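Local atomic coordinates of lovastatin nonaketide synthase, polyketide synthase component (Aspergillus terreus, PDB entry 7CPX), a protein that builds the nonaketide precursor of lovastatin, dihydromonacolin L, from malonyl-CoA by iterative condensation, methylation and reduction, together with its partner lovC. Residues Ile270-Val275 with Ala301-Asp306; Gly572-Leu577 with Gln611-Gly616; Asn1659-Ile1664 with Glu1774-Leu1779; Leu2010-Arg2015 with Arg2022-Arg2027. The protein carries 2 engineered substitutions. One frame throughout, in Å; residues are numbered along the deposited sequence.

Contact 1: Ile270-Val275 with Ala301-Asp306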
loop_
_atom_site.group_PDB
_atom_site.type_symbol
_atom_site.label_atom_id
_atom_site.label_comp_id
_atom_site.label_asym_id
_atom_site.label_seq_id
_atom_site.Cartn_x
_atom_site.Cartn_y
_atom_site.Cartn_z
ATOM N N ILE A 270 -50.631 -4.538 23.610
ATOM C CA ILE A 270 -50.615 -4.246 22.181
ATOM C C ILE A 270 -51.948 -4.740 21.626
ATOM O O ILE A 270 -52.125 -5.929 21.352
ATOM C CB ILE A 270 -49.426 -4.900 21.476
ATOM C CG1 ILE A 270 -48.118 -4.441 22.124
ATOM C CG2 ILE A 270 -49.429 -4.548 20.001
ATOM C CD1 ILE A 270 -46.888 -5.081 21.536
ATOM N N ARG A 271 -52.903 -3.819 21.491
ATOM C CA ARG A 271 -54.231 -4.185 21.017
ATOM C C ARG A 271 -54.198 -4.600 19.554
ATOM O O ARG A 271 -54.857 -5.570 19.161
ATOM C CB ARG A 271 -55.186 -3.012 21.224
ATOM C CG ARG A 271 -56.584 -3.231 20.690
ATOM C CD ARG A 271 -57.526 -2.165 21.215
ATOM N NE ARG A 271 -58.895 -2.352 20.751
ATOM C CZ ARG A 271 -59.956 -1.773 21.296
ATOM N NH1 ARG A 271 -59.847 -0.987 22.355
ATOM N NH2 ARG A 271 -61.158 -1.995 20.772
ATOM N N GLU A 272 -53.440 -3.880 18.733
ATOM C CA GLU A 272 -53.359 -4.178 17.313
ATOM C C GLU A 272 -52.069 -3.591 16.766
ATOM O O GLU A 272 -51.584 -2.565 17.250
ATOM C CB GLU A 272 -54.567 -3.617 16.556
ATOM C CG GLU A 272 -54.625 -4.000 15.088
ATOM C CD GLU A 272 -54.816 -5.488 14.879
ATOM O OE1 GLU A 272 -55.109 -6.196 15.864
ATOM O OE2 GLU A 272 -54.669 -5.951 13.728
ATOM N N THR A 273 -51.521 -4.254 15.750
ATOM C CA THR A 273 -50.277 -3.819 15.118
ATOM C C THR A 273 -50.404 -4.073 13.620
ATOM O O THR A 273 -50.142 -5.183 13.147
ATOM C CB THR A 273 -49.072 -4.544 15.700
ATOM O OG1 THR A 273 -49.094 -4.439 17.129
ATOM C CG2 THR A 273 -47.783 -3.933 15.175
ATOM N N GLY A 274 -50.803 -3.045 12.881
ATOM C CA GLY A 274 -50.883 -3.138 11.442
ATOM C C GLY A 274 -49.580 -2.732 10.780
ATOM O O GLY A 274 -48.803 -1.948 11.319
ATOM N N VAL A 275 -49.344 -3.291 9.598
ATOM C CA VAL A 275 -48.167 -2.980 8.798
ATOM C C VAL A 275 -48.626 -2.720 7.373
ATOM O O VAL A 275 -49.355 -3.533 6.793
ATOM C CB VAL A 275 -47.131 -4.113 8.834
ATOM C CG1 VAL A 275 -45.928 -3.754 7.988
ATOM C CG2 VAL A 275 -46.710 -4.385 10.261
ATOM N N ALA A 301 -59.295 0.089 12.778
ATOM C CA ALA A 301 -60.452 -0.718 12.410
ATOM C C ALA A 301 -60.272 -2.165 12.846
ATOM O O ALA A 301 -61.205 -2.787 13.366
ATOM C CB ALA A 301 -60.688 -0.639 10.902
ATOM N N GLN A 302 -59.075 -2.717 12.644
ATOM C CA GLN A 302 -58.804 -4.086 13.073
ATOM C C GLN A 302 -58.915 -4.210 14.585
ATOM O O GLN A 302 -59.389 -5.230 15.100
ATOM C CB GLN A 302 -57.417 -4.513 12.598
ATOM C CG GLN A 302 -57.294 -4.629 11.087
ATOM C CD GLN A 302 -55.854 -4.676 10.604
ATOM O OE1 GLN A 302 -55.574 -4.371 9.445
ATOM N NE2 GLN A 302 -54.936 -5.062 11.484
ATOM N N ALA A 303 -58.482 -3.181 15.311
ATOM C CA ALA A 303 -58.600 -3.167 16.762
ATOM C C ALA A 303 -60.036 -2.992 17.230
ATOM O O ALA A 303 -60.292 -3.102 18.435
ATOM C CB ALA A 303 -57.738 -2.047 17.347
ATOM N N GLY A 304 -60.970 -2.724 16.323
ATOM C CA GLY A 304 -62.320 -2.392 16.723
ATOM C C GLY A 304 -62.473 -0.976 17.218
ATOM O O GLY A 304 -63.417 -0.685 17.958
ATOM N N LEU A 305 -61.566 -0.084 16.833
ATOM C CA LEU A 305 -61.545 1.294 17.299
ATOM C C LEU A 305 -61.974 2.221 16.171
ATOM O O LEU A 305 -61.456 2.127 15.053
ATOM C CB LEU A 305 -60.149 1.676 17.791
ATOM C CG LEU A 305 -59.683 0.976 19.067
ATOM C CD1 LEU A 305 -58.230 1.296 19.345
ATOM C CD2 LEU A 305 -60.548 1.387 20.241
ATOM N N ASP A 306 -62.916 3.112 16.468
ATOM C CA ASP A 306 -63.347 4.116 15.504
ATOM C C ASP A 306 -62.380 5.292 15.549
ATOM O O ASP A 306 -62.232 5.942 16.588
ATOM C CB ASP A 306 -64.771 4.574 15.806
ATOM C CG ASP A 306 -65.774 3.440 15.740
ATOM O OD1 ASP A 306 -65.552 2.493 14.956
ATOM O OD2 ASP A 306 -66.785 3.495 16.471
#
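Arg271 leaves strand 268-277 and lies against Ala303 and Leu305, at the C-terminal end of helix 289-302. Its CB points toward residues 301-306, and Arg271 CG, anti to the backbone N (chi1 176°), passes Ala303 CB at 3.7 Å. The extended chain brings Arg271 CD to 4.0 Å from Leu305 CD1. Arg271 NE donates to Ala303 O at 2.8 Å and NH2 to the same oxygen at 2.7 Å, a side-on grip in which that oxygen is 13° out of the guanidinium plane and both nitrogens approach from the same side of the carbonyl plane. Over one guanidinium face sits Leu305 CD2, offset toward the rim. The gripped carbonyl precedes Gly304, where positive phi closes the helix in a Schellman motif. On the strand side, Arg271 and Glu272 both face Ile444 in a classic beta bulge of the thiolase-fold ketosynthase sheet, consistent with two consecutive residues turning toward 301-306. Glu272 CB touches Ala303 CB at 3.6 Å, and its carboxylate stands 88° to the amide plane of Gln302, whose NE2 donates to OE2, although the modelled length is doubtful. Glu446 forms a salt bridge with Arg271 NH1, and Arg196 another with Glu272 OE1.

Contact 2: Gly572-Leu577 with Gln611-Gly616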
loop_
_atom_site.group_PDB
_atom_site.type_symbol
_atom_site.label_atom_id
_atom_site.label_comp_id
_atom_site.label_asym_id
_atom_site.label_seq_id
_atom_site.Cartn_x
_atom_site.Cartn_y
_atom_site.Cartn_z
ATOM N N GLY A 572 -38.884 -23.746 73.373
ATOM C CA GLY A 572 -39.516 -22.715 72.563
ATOM C C GLY A 572 -39.526 -23.000 71.077
ATOM O O GLY A 572 -39.258 -22.098 70.273
ATOM N N MET A 573 -39.827 -24.236 70.688
ATOM C CA MET A 573 -39.941 -24.562 69.275
ATOM C C MET A 573 -41.271 -24.064 68.720
ATOM O O MET A 573 -42.297 -24.063 69.406
ATOM C CB MET A 573 -39.815 -26.070 69.060
ATOM C CG MET A 573 -38.475 -26.654 69.485
ATOM S SD MET A 573 -37.253 -26.737 68.159
ATOM C CE MET A 573 -36.787 -25.016 67.995
ATOM N N LEU A 574 -41.244 -23.630 67.460
ATOM C CA LEU A 574 -42.381 -23.075 66.733
ATOM C C LEU A 574 -42.872 -21.758 67.317
ATOM O O LEU A 574 -43.910 -21.252 66.872
ATOM C CB LEU A 574 -43.575 -24.038 66.675
ATOM C CG LEU A 574 -43.402 -25.377 65.956
ATOM C CD1 LEU A 574 -44.755 -26.066 65.827
ATOM C CD2 LEU A 574 -42.754 -25.202 64.592
ATOM N N LYS A 575 -42.172 -21.180 68.294
ATOM C CA LYS A 575 -42.644 -19.939 68.899
ATOM C C LYS A 575 -42.723 -18.826 67.861
ATOM O O LYS A 575 -43.692 -18.059 67.826
ATOM C CB LYS A 575 -41.731 -19.539 70.058
ATOM C CG LYS A 575 -40.298 -19.232 69.652
ATOM C CD LYS A 575 -39.430 -18.940 70.864
ATOM C CE LYS A 575 -38.028 -18.519 70.456
ATOM N NZ LYS A 575 -37.316 -19.590 69.707
ATOM N N ASN A 576 -41.707 -18.724 67.003
ATOM C CA ASN A 576 -41.717 -17.693 65.972
ATOM C C ASN A 576 -42.661 -18.061 64.833
ATOM O O ASN A 576 -43.370 -17.196 64.304
ATOM C CB ASN A 576 -40.301 -17.467 65.448
ATOM C CG ASN A 576 -39.293 -17.270 66.561
ATOM O OD1 ASN A 576 -38.335 -18.032 66.689
ATOM N ND2 ASN A 576 -39.506 -16.244 67.377
ATOM N N LEU A 577 -42.690 -19.338 64.445
ATOM C CA LEU A 577 -43.598 -19.766 63.385
ATOM C C LEU A 577 -45.050 -19.537 63.778
ATOM O O LEU A 577 -45.850 -19.040 62.977
ATOM C CB LEU A 577 -43.363 -21.240 63.054
ATOM C CG LEU A 577 -42.278 -21.550 62.020
ATOM C CD1 LEU A 577 -41.898 -23.021 62.074
ATOM C CD2 LEU A 577 -42.748 -21.182 60.624
ATOM N N GLN A 611 -48.751 -22.508 76.130
ATOM C CA GLN A 611 -48.105 -22.382 77.431
ATOM C C GLN A 611 -46.588 -22.449 77.307
ATOM O O GLN A 611 -45.872 -21.759 78.038
ATOM C CB GLN A 611 -48.605 -23.477 78.377
ATOM C CG GLN A 611 -50.083 -23.373 78.715
ATOM C CD GLN A 611 -50.585 -24.566 79.505
ATOM O OE1 GLN A 611 -49.821 -25.473 79.833
ATOM N NE2 GLN A 611 -51.876 -24.571 79.812
ATOM N N PHE A 612 -46.090 -23.274 76.388
ATOM C CA PHE A 612 -44.656 -23.451 76.197
ATOM C C PHE A 612 -44.150 -22.954 74.853
ATOM O O PHE A 612 -43.005 -22.506 74.773
ATOM C CB PHE A 612 -44.275 -24.931 76.353
ATOM C CG PHE A 612 -44.413 -25.443 77.758
ATOM C CD1 PHE A 612 -43.366 -25.324 78.657
ATOM C CD2 PHE A 612 -45.588 -26.039 78.183
ATOM C CE1 PHE A 612 -43.488 -25.791 79.951
ATOM C CE2 PHE A 612 -45.716 -26.507 79.474
ATOM C CZ PHE A 612 -44.665 -26.384 80.360
ATOM N N MET A 613 -44.963 -23.016 73.798
ATOM C CA MET A 613 -44.588 -22.463 72.498
ATOM C C MET A 613 -44.901 -20.965 72.464
ATOM O O MET A 613 -45.689 -20.472 71.658
ATOM C CB MET A 613 -45.304 -23.205 71.378
ATOM C CG MET A 613 -44.852 -24.643 71.195
ATOM S SD MET A 613 -45.529 -25.381 69.695
ATOM C CE MET A 613 -44.671 -26.952 69.663
ATOM N N LEU A 614 -44.256 -20.240 73.374
ATOM C CA LEU A 614 -44.479 -18.814 73.558
ATOM C C LEU A 614 -43.167 -18.062 73.397
ATOM O O LEU A 614 -42.128 -18.485 73.914
ATOM C CB LEU A 614 -45.075 -18.528 74.941
ATOM C CG LEU A 614 -46.392 -19.237 75.256
ATOM C CD1 LEU A 614 -46.790 -19.003 76.704
ATOM C CD2 LEU A 614 -47.492 -18.770 74.317
ATOM N N GLU A 615 -43.221 -16.945 72.677
ATOM C CA GLU A 615 -42.045 -16.101 72.523
ATOM C C GLU A 615 -41.716 -15.405 73.838
ATOM O O GLU A 615 -42.597 -15.094 74.643
ATOM C CB GLU A 615 -42.272 -15.062 71.424
ATOM C CG GLU A 615 -42.497 -15.657 70.044
ATOM C CD GLU A 615 -42.640 -14.595 68.971
ATOM O OE1 GLU A 615 -42.855 -13.417 69.325
ATOM O OE2 GLU A 615 -42.532 -14.937 67.775
ATOM N N GLY A 616 -40.431 -15.162 74.050
ATOM C CA GLY A 616 -39.975 -14.529 75.287
ATOM C C GLY A 616 -39.782 -15.483 76.442
ATOM O O GLY A 616 -38.753 -15.434 77.121
#
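A type II beta turn from Gly572 to Lys575, with Leu574 as N-cap of helix 575-578, meets an inverse gamma turn centred on Met613 in the malonyl-CoA:ACP transacylase domain. The nearest CA atoms are those of Lys575 and Met613, 4.8 Å apart. The Met613 side chain packs on the turn's backbone, its CG 3.2 Å from Met573 O. Leu574 and Met613 lie side by side and point the same way: Met613 SD is 3.8 Å from Leu574 CB, and Met613 CE is 3.9 Å from Leu574 CD1. Lys575 turns CB toward the loop, 4.0 Å from Glu615 CG, but its tip leads back into its own turn. There the bend at chi4 (-62°) places Lys575 NZ 3.2 Å from Gly572 O, a hydrogen bond spanning the turn. At the outer end Glu615 reaches back with an extended chain, and its OE2 accepts a weak bond from Asn576 ND2 at 3.3 Å; amide and carboxylate planes are 52° apart. Asn576 N is held separately by Asp883 OD2. Around the contact, helix 624-644 offers Val634 to Met573, Leu574 and Met613 and Leu630 to Met613, while Asp883 and Leu884 of helix 883-898 pack against the start of helix 575-578.

Contact 3: Asn1659-Ile1664 with Glu1774-Leu1779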
loop_
_atom_site.group_PDB
_atom_site.type_symbol
_atom_site.label_atom_id
_atom_site.label_comp_id
_atom_site.label_asym_id
_atom_site.label_seq_id
_atom_site.Cartn_x
_atom_site.Cartn_y
_atom_site.Cartn_z
ATOM N N ASN A 1659 11.191 62.530 -72.072
ATOM C CA ASN A 1659 10.871 62.619 -73.492
ATOM C C ASN A 1659 10.287 61.308 -74.004
ATOM O O ASN A 1659 9.350 61.308 -74.813
ATOM C CB ASN A 1659 12.117 63.002 -74.288
ATOM C CG ASN A 1659 12.598 64.405 -73.975
ATOM O OD1 ASN A 1659 11.814 65.267 -73.575
ATOM N ND2 ASN A 1659 13.890 64.644 -74.158
ATOM N N ASP A 1660 10.830 60.179 -73.544
ATOM C CA ASP A 1660 10.288 58.884 -73.938
ATOM C C ASP A 1660 8.867 58.703 -73.421
ATOM O O ASP A 1660 8.021 58.123 -74.108
ATOM C CB ASP A 1660 11.191 57.763 -73.426
ATOM C CG ASP A 1660 12.603 57.861 -73.964
ATOM O OD1 ASP A 1660 12.888 58.815 -74.718
ATOM O OD2 ASP A 1660 13.430 56.986 -73.633
ATOM N N ILE A 1661 8.592 59.183 -72.208
ATOM C CA ILE A 1661 7.236 59.131 -71.670
ATOM C C ILE A 1661 6.298 59.957 -72.536
ATOM O O ILE A 1661 5.191 59.520 -72.876
ATOM C CB ILE A 1661 7.229 59.615 -70.208
ATOM C CG1 ILE A 1661 7.783 58.522 -69.292
ATOM C CG2 ILE A 1661 5.825 60.033 -69.784
ATOM C CD1 ILE A 1661 8.131 59.006 -67.901
ATOM N N LYS A 1662 6.726 61.163 -72.909
ATOM C CA LYS A 1662 5.888 62.010 -73.752
ATOM C C LYS A 1662 5.605 61.342 -75.091
ATOM O O LYS A 1662 4.463 61.346 -75.568
ATOM C CB LYS A 1662 6.559 63.365 -73.969
ATOM C CG LYS A 1662 6.558 64.269 -72.752
ATOM C CD LYS A 1662 7.162 65.624 -73.084
ATOM C CE LYS A 1662 7.015 66.601 -71.932
ATOM N NZ LYS A 1662 7.570 67.942 -72.266
ATOM N N ALA A 1663 6.633 60.761 -75.713
ATOM C CA ALA A 1663 6.458 60.175 -77.038
ATOM C C ALA A 1663 5.621 58.902 -76.983
ATOM O O ALA A 1663 4.771 58.673 -77.850
ATOM C CB ALA A 1663 7.822 59.886 -77.664
ATOM N N ILE A 1664 5.844 58.066 -75.969
ATOM C CA ILE A 1664 5.206 56.757 -75.906
ATOM C C ILE A 1664 3.840 56.795 -75.231
ATOM O O ILE A 1664 3.004 55.918 -75.498
ATOM C CB ILE A 1664 6.117 55.758 -75.167
ATOM C CG1 ILE A 1664 7.461 55.632 -75.889
ATOM C CG2 ILE A 1664 5.439 54.399 -75.064
ATOM C CD1 ILE A 1664 8.559 55.026 -75.041
ATOM N N GLU A 1774 9.758 52.230 -71.991
ATOM C CA GLU A 1774 8.468 51.700 -72.427
ATOM C C GLU A 1774 7.686 50.999 -71.324
ATOM O O GLU A 1774 6.536 50.610 -71.561
ATOM C CB GLU A 1774 8.607 50.717 -73.600
ATOM C CG GLU A 1774 9.054 51.354 -74.902
ATOM C CD GLU A 1774 9.215 50.342 -76.019
ATOM O OE1 GLU A 1774 8.986 49.140 -75.771
ATOM O OE2 GLU A 1774 9.567 50.750 -77.145
ATOM N N GLN A 1775 8.254 50.824 -70.129
ATOM C CA GLN A 1775 7.571 50.101 -69.067
ATOM C C GLN A 1775 6.938 51.007 -68.021
ATOM O O GLN A 1775 5.962 50.595 -67.387
ATOM C CB GLN A 1775 8.541 49.138 -68.367
ATOM C CG GLN A 1775 7.863 47.933 -67.730
ATOM C CD GLN A 1775 7.983 47.919 -66.219
ATOM O OE1 GLN A 1775 9.035 48.236 -65.665
ATOM N NE2 GLN A 1775 6.900 47.554 -65.544
ATOM N N VAL A 1776 7.460 52.218 -67.823
ATOM C CA VAL A 1776 6.838 53.133 -66.871
ATOM C C VAL A 1776 5.457 53.552 -67.363
ATOM O O VAL A 1776 4.524 53.708 -66.567
ATOM C CB VAL A 1776 7.740 54.353 -66.607
ATOM C CG1 VAL A 1776 8.178 55.006 -67.906
ATOM C CG2 VAL A 1776 7.004 55.356 -65.733
ATOM N N LEU A 1777 5.302 53.740 -68.676
ATOM C CA LEU A 1777 3.967 53.969 -69.222
ATOM C C LEU A 1777 3.066 52.779 -68.937
ATOM O O LEU A 1777 1.895 52.942 -68.570
ATOM C CB LEU A 1777 4.038 54.218 -70.730
ATOM C CG LEU A 1777 4.803 55.433 -71.261
ATOM C CD1 LEU A 1777 4.458 56.682 -70.468
ATOM C CD2 LEU A 1777 6.308 55.194 -71.271
ATOM N N ARG A 1778 3.602 51.569 -69.105
ATOM C CA ARG A 1778 2.823 50.367 -68.843
ATOM C C ARG A 1778 2.375 50.314 -67.391
ATOM O O ARG A 1778 1.210 50.019 -67.105
ATOM C CB ARG A 1778 3.646 49.130 -69.192
ATOM C CG ARG A 1778 4.120 49.083 -70.639
ATOM C CD ARG A 1778 3.319 48.098 -71.478
ATOM N NE ARG A 1778 3.466 46.728 -70.999
ATOM C CZ ARG A 1778 2.573 46.079 -70.262
ATOM N NH1 ARG A 1778 1.424 46.635 -69.911
ATOM N NH2 ARG A 1778 2.838 44.837 -69.866
ATOM N N LEU A 1779 3.281 50.611 -66.456
ATOM C CA LEU A 1779 2.922 50.546 -65.042
ATOM C C LEU A 1779 1.947 51.656 -64.669
ATOM O O LEU A 1779 1.058 51.455 -63.833
ATOM C CB LEU A 1779 4.182 50.621 -64.178
ATOM C CG LEU A 1779 3.996 50.306 -62.691
ATOM C CD1 LEU A 1779 3.442 48.903 -62.502
ATOM C CD2 LEU A 1779 5.306 50.471 -61.935
#
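Helices 1652-1664 and 1775-1784 approach each other where Ile1661 and Ile1664 meet Leu1777. The axes of the segments 1659-1664 and 1775-1779 come within 9.9 Å and cross at -62°. The CA atoms of Ile1661 and Leu1777 are 6.6 Å apart, the shortest such separation between the segments. Leu1777 points toward the other helix and spreads its two methyls over residues three apart on it: CD1 lies 3.7 Å from Ile1661 CG2, and CD2 lies 3.9 Å from Ile1664 CB. Its chain crosses that of Ile1664 at about a right angle but meets Ile1661 at a more slanting one. Val1776 adds CG1, set between its backbone N and carbonyl carbon by a chi1 of 51°, and this methyl lies 3.8 Å from Ile1661 CG1. Separately, Ile1664 CD1 touches the aliphatic CG of Glu1774 at 3.7 Å. No hydrogen bond links the segments; the join is made by apolar carbon contacts. Beneath them Ile1661 and Val1776 both reach Val1692 of strand 1689-1693, which places both helices on one face of the sheet. Each helix connects two adjacent parallel strands, 1644-1647 to 1670-1673 and 1755-1761 to 1797-1801, so the packing is that of two beta-alpha-beta units in a Rossmann-like alpha/beta fold, consistent with the structural subdomain that accompanies the ketoreductase in such synthases.

Contact 4: Leu2010-Arg2015 with Arg2022-Arg2027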
loop_
_atom_site.group_PDB
_atom_site.type_symbol
_atom_site.label_atom_id
_atom_site.label_comp_id
_atom_site.label_asym_id
_atom_site.label_seq_id
_atom_site.Cartn_x
_atom_site.Cartn_y
_atom_site.Cartn_z
ATOM N N LEU A 2010 42.294 -10.483 -15.793
ATOM C CA LEU A 2010 41.735 -11.066 -14.578
ATOM C C LEU A 2010 40.240 -11.242 -14.798
ATOM O O LEU A 2010 39.456 -10.307 -14.620
ATOM C CB LEU A 2010 42.026 -10.182 -13.371
ATOM C CG LEU A 2010 41.407 -10.630 -12.045
ATOM C CD1 LEU A 2010 41.825 -12.050 -11.697
ATOM C CD2 LEU A 2010 41.796 -9.675 -10.931
ATOM N N THR A 2011 39.835 -12.452 -15.184
ATOM C CA THR A 2011 38.460 -12.715 -15.603
ATOM C C THR A 2011 37.556 -12.708 -14.375
ATOM O O THR A 2011 37.192 -13.746 -13.817
ATOM C CB THR A 2011 38.367 -14.039 -16.351
ATOM O OG1 THR A 2011 38.925 -15.086 -15.547
ATOM C CG2 THR A 2011 39.117 -13.960 -17.675
ATOM N N LEU A 2012 37.189 -11.504 -13.947
ATOM C CA LEU A 2012 36.226 -11.340 -12.874
ATOM C C LEU A 2012 34.820 -11.606 -13.401
ATOM O O LEU A 2012 34.619 -12.004 -14.552
ATOM C CB LEU A 2012 36.325 -9.939 -12.276
ATOM C CG LEU A 2012 37.669 -9.541 -11.670
ATOM C CD1 LEU A 2012 37.605 -8.118 -11.153
ATOM C CD2 LEU A 2012 38.064 -10.494 -10.557
ATOM N N HIS A 2013 33.830 -11.382 -12.544
ATOM C CA HIS A 2013 32.434 -11.541 -12.915
ATOM C C HIS A 2013 31.612 -10.497 -12.182
ATOM O O HIS A 2013 31.893 -10.178 -11.023
ATOM C CB HIS A 2013 31.918 -12.943 -12.576
ATOM C CG HIS A 2013 30.634 -13.298 -13.258
ATOM N ND1 HIS A 2013 29.434 -12.699 -12.945
ATOM C CD2 HIS A 2013 30.364 -14.194 -14.236
ATOM C CE1 HIS A 2013 28.479 -13.209 -13.703
ATOM N NE2 HIS A 2013 29.017 -14.119 -14.495
ATOM N N ALA A 2014 30.598 -9.969 -12.857
ATOM C CA ALA A 2014 29.690 -9.046 -12.200
ATOM C C ALA A 2014 28.992 -9.750 -11.045
ATOM O O ALA A 2014 28.792 -10.968 -11.061
ATOM C CB ALA A 2014 28.665 -8.502 -13.193
ATOM N N ARG A 2015 28.639 -8.973 -10.025
ATOM C CA ARG A 2015 28.017 -9.476 -8.806
ATOM C C ARG A 2015 28.960 -10.352 -7.989
ATOM O O ARG A 2015 28.508 -11.125 -7.140
ATOM C CB ARG A 2015 26.727 -10.244 -9.115
ATOM C CG ARG A 2015 25.581 -9.358 -9.565
ATOM C CD ARG A 2015 24.671 -10.076 -10.543
ATOM N NE ARG A 2015 25.144 -9.959 -11.916
ATOM C CZ ARG A 2015 24.899 -8.922 -12.706
ATOM N NH1 ARG A 2015 24.200 -7.880 -12.284
ATOM N NH2 ARG A 2015 25.368 -8.929 -13.950
ATOM N N ARG A 2022 38.861 -9.532 -2.739
ATOM C CA ARG A 2022 40.037 -9.503 -1.877
ATOM C C ARG A 2022 40.966 -10.665 -2.194
ATOM O O ARG A 2022 42.190 -10.504 -2.230
ATOM C CB ARG A 2022 39.617 -9.549 -0.407
ATOM C CG ARG A 2022 39.036 -8.252 0.122
ATOM C CD ARG A 2022 38.708 -8.351 1.602
ATOM N NE ARG A 2022 38.290 -7.069 2.157
ATOM C CZ ARG A 2022 37.043 -6.616 2.157
ATOM N NH1 ARG A 2022 36.051 -7.316 1.630
ATOM N NH2 ARG A 2022 36.784 -5.428 2.696
ATOM N N ARG A 2023 40.394 -11.846 -2.428
ATOM C CA ARG A 2023 41.213 -13.018 -2.716
ATOM C C ARG A 2023 41.986 -12.853 -4.019
ATOM O O ARG A 2023 43.169 -13.206 -4.093
ATOM C CB ARG A 2023 40.336 -14.267 -2.776
ATOM C CG ARG A 2023 41.118 -15.558 -2.935
ATOM C CD ARG A 2023 40.203 -16.766 -3.004
ATOM N NE ARG A 2023 39.463 -16.826 -4.259
ATOM C CZ ARG A 2023 39.968 -17.261 -5.406
ATOM N NH1 ARG A 2023 41.227 -17.658 -5.501
ATOM N NH2 ARG A 2023 39.192 -17.297 -6.485
ATOM N N VAL A 2024 41.344 -12.318 -5.054
ATOM C CA VAL A 2024 41.915 -12.302 -6.396
ATOM C C VAL A 2024 42.570 -10.966 -6.722
ATOM O O VAL A 2024 43.652 -10.936 -7.309
ATOM C CB VAL A 2024 40.837 -12.660 -7.442
ATOM C CG1 VAL A 2024 40.198 -13.995 -7.108
ATOM C CG2 VAL A 2024 39.787 -11.565 -7.534
ATOM N N LEU A 2025 41.938 -9.854 -6.362
ATOM C CA LEU A 2025 42.462 -8.558 -6.764
ATOM C C LEU A 2025 43.839 -8.332 -6.143
ATOM O O LEU A 2025 44.031 -8.591 -4.949
ATOM C CB LEU A 2025 41.518 -7.430 -6.344
ATOM C CG LEU A 2025 40.121 -7.406 -6.966
ATOM C CD1 LEU A 2025 39.429 -6.103 -6.624
ATOM C CD2 LEU A 2025 40.182 -7.594 -8.470
ATOM N N PRO A 2026 44.817 -7.854 -6.913
ATOM C CA PRO A 2026 46.123 -7.543 -6.321
ATOM C C PRO A 2026 46.010 -6.415 -5.309
ATOM O O PRO A 2026 45.216 -5.486 -5.470
ATOM C CB PRO A 2026 46.976 -7.137 -7.528
ATOM C CG PRO A 2026 45.993 -6.679 -8.546
ATOM C CD PRO A 2026 44.774 -7.524 -8.348
ATOM N N ARG A 2027 46.822 -6.503 -4.254
ATOM C CA ARG A 2027 46.785 -5.513 -3.189
ATOM C C ARG A 2027 47.682 -4.312 -3.460
ATOM O O ARG A 2027 47.613 -3.331 -2.711
ATOM C CB ARG A 2027 47.185 -6.160 -1.861
ATOM C CG ARG A 2027 46.353 -7.380 -1.487
ATOM C CD ARG A 2027 44.867 -7.055 -1.436
ATOM N NE ARG A 2027 44.073 -8.183 -0.964
ATOM C CZ ARG A 2027 43.834 -8.455 0.312
ATOM N NH1 ARG A 2027 44.326 -7.703 1.285
ATOM N NH2 ARG A 2027 43.084 -9.509 0.621
#
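Leu2010, on a weakly bonded edge strand of a Rossmann-like sheet, and Leu2012 just after it form two bumps, and Leu2025 fits its tip between them. Helix 2018-2024 belongs to the crossover that carries the chain from strand 2010-2011 to strand 2031-2034, on the far side of strands 1988-1993 and 1964-1968. Leu2025 CD2 fills the notch, 3.6 Å from Leu2010 CD2 and 3.8 Å from Leu2012 CD1, and its chain stands at about a right angle to both leucines. CG of Leu2010, anti to its backbone N (chi1 176°), carries the CD2 branch that meets this methyl. The other branch of Leu2012 goes to the helix end: CD2 lies 3.6 Å from Val2024 CG2, the two side chains running alongside in opposite senses. Pro2026 CD is a looser neighbour, 4.5 Å from Leu2010 CD2. Met2048 of helix 2041-2051 packs on both Leu2012 and Leu2025, while Arg2023 makes salt bridges to Glu2203 and Glu1106 of the second subunit. After the proline, the side chain of Arg2027 folds back and grips Arg2022 O with two nitrogens: NE at 3.2 Å lies in the carbonyl plane on a lone pair, whereas NH2 at 3.1 Å stands 56° above it.

The four contacts follow one another along the chain without nesting, and none touches another. Contact 1 in the ketosynthase and contact 2 in the transacylase are the nearest pair, with centres 60 Å apart and nearest atoms about 41 Å apart. Contacts 2 and 3 are the most distant, their centres 169 Å apart, while contact 4 lies 97 Å from contact 3 and 98 Å from contact 1, centre to centre. Contacts 1 and 4 both reach the second subunit of the homodimer, whereas contacts 2 and 3 stay within one chain. All four lie away from the annotated catalytic residues and the bound NADP, and contacts 3 and 4 each belong to a separate Rossmann-like sheet.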